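Local coordinates for single-strand DNA-binding protein (Agrobacterium tumefaciens, PDB 3BTP), which binds single-stranded DNA of any nucleotide sequence and mediates the nuclear uptake of single-stranded copies of the T-DNA, at residues Met506-Pro509 against Ser510-Gln514. Residues are numbered along the deposited sequence; the frame is centred on the assembly and turned at random.
Sequences MKLP and SDAAQ
Pro509 and Ala513 meet at the N-terminus of the short helix 510-515, where an extended linker gives way to the first helical turn. Pro509 takes the N-cap position: its ring fixes phi near the -61° it has here and brings no N-H that would need an acceptor, while its carbonyl begins the helical hydrogen bonding. Ala513 N donates to Pro509 O at 2.9 Å, the first i to i-4 bond of the helix. The next bond of the series runs from Gln514 N to Ser510 O.

Small methyl groups let the incoming chain pack close to this turn. Pro509 CD lies 4.1 Å from Ala512 CB. Leu508 CB comes within 4.3 Å of Ala513 CB, while the branched end of Leu508 brings CD2 up to Ala513 CA. Ile482 of strand 480-485 touches Leu508, Pro509 and Ala512, joining this apolar patch to the barrel.

Asp511 turns back over the helix start. With chi1 at 62°, its CG sits between backbone N and carbonyl carbon, which brings OD1 to 3.6 Å from Pro509 CB and into a weak, poorly angled bond with Ala512 N. The carboxylate is held chiefly through OD2, which forms salt bridges with Arg485 and Arg491, and an acidic group here should also suit the positive end of the helix dipole. Together these contacts make a helix N-terminus with proline at the N-cap position, packed against a strand of the beta barrel.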
loop_
_atom_site.group_PDB
_atom_site.type_symbol
_atom_site.label_atom_id
_atom_site.label_comp_id
_atom_site.label_asym_id
_atom_site.label_seq_id
_atom_site.Cartn_x
_atom_site.Cartn_y
_atom_site.Cartn_z
ATOM N N MET A 506 -11.189 32.985 -6.241
ATOM C CA MET A 506 -10.665 33.402 -4.955
ATOM C C MET A 506 -9.162 33.308 -4.991
ATOM O O MET A 506 -8.581 32.286 -5.380
ATOM C CB MET A 506 -11.276 32.568 -3.815
ATOM C CG MET A 506 -12.784 32.833 -3.601
ATOM S SD MET A 506 -13.158 34.578 -3.289
ATOM C CE MET A 506 -14.182 35.090 -4.667
ATOM N N LYS A 507 -8.530 34.404 -4.624
ATOM C CA LYS A 507 -7.086 34.436 -4.424
ATOM C C LYS A 507 -6.645 33.485 -3.239
ATOM O O LYS A 507 -7.298 33.435 -2.171
ATOM C CB LYS A 507 -6.728 35.891 -4.106
ATOM C CG LYS A 507 -5.284 36.315 -4.397
ATOM C CD LYS A 507 -4.681 37.215 -3.219
ATOM C CE LYS A 507 -4.630 36.457 -1.830
ATOM N NZ LYS A 507 -3.528 36.896 -0.885
ATOM N N LEU A 508 -5.557 32.737 -3.447
ATOM C CA LEU A 508 -4.905 31.957 -2.413
ATOM C C LEU A 508 -4.352 32.856 -1.333
ATOM O O LEU A 508 -3.842 33.917 -1.670
ATOM C CB LEU A 508 -3.729 31.220 -3.023
ATOM C CG LEU A 508 -3.693 29.740 -3.402
ATOM C CD1 LEU A 508 -4.985 29.158 -3.867
ATOM C CD2 LEU A 508 -2.710 29.678 -4.466
ATOM N N PRO A 509 -4.416 32.426 -0.030
ATOM C CA PRO A 509 -3.677 33.162 0.987
ATOM C C PRO A 509 -2.182 33.108 0.629
ATOM O O PRO A 509 -1.733 32.166 -0.047
ATOM C CB PRO A 509 -3.952 32.395 2.292
ATOM C CG PRO A 509 -5.131 31.446 1.987
ATOM C CD PRO A 509 -5.124 31.237 0.520
ATOM N N SER A 510 -1.436 34.118 1.061
ATOM C CA SER A 510 -0.025 34.276 0.694
ATOM C C SER A 510 0.894 33.146 1.222
ATOM O O SER A 510 1.782 32.669 0.494
ATOM C CB SER A 510 0.483 35.699 1.017
ATOM O OG SER A 510 0.065 36.140 2.306
ATOM N N ASP A 511 0.628 32.652 2.429
ATOM C CA ASP A 511 1.360 31.451 2.937
ATOM C C ASP A 511 1.220 30.246 1.983
ATOM O O ASP A 511 2.218 29.661 1.552
ATOM C CB ASP A 511 1.024 31.120 4.417
ATOM C CG ASP A 511 -0.439 30.770 4.671
ATOM O OD1 ASP A 511 -1.193 30.529 3.723
ATOM O OD2 ASP A 511 -0.852 30.696 5.857
ATOM N N ALA A 512 -0.032 29.966 1.569
ATOM C CA ALA A 512 -0.328 28.935 0.583
ATOM C C ALA A 512 0.346 29.203 -0.756
ATOM O O ALA A 512 0.897 28.291 -1.422
ATOM C CB ALA A 512 -1.819 28.823 0.428
ATOM N N ALA A 513 0.275 30.472 -1.157
ATOM C CA ALA A 513 0.756 30.911 -2.467
ATOM C C ALA A 513 2.264 30.716 -2.597
ATOM O O ALA A 513 2.697 30.145 -3.604
ATOM C CB ALA A 513 0.355 32.368 -2.747
ATOM N N GLN A 514 3.046 31.100 -1.578
ATOM C CA GLN A 514 4.491 30.830 -1.624
ATOM C C GLN A 514 4.962 29.370 -1.517
ATOM O O GLN A 514 6.047 29.052 -2.017
ATOM C CB GLN A 514 5.326 31.777 -0.746
ATOM C CG GLN A 514 5.314 31.614 0.772
ATOM C CD GLN A 514 5.897 32.893 1.488
ATOM O OE1 GLN A 514 6.076 33.959 0.861
ATOM N NE2 GLN A 514 6.147 32.787 2.803
#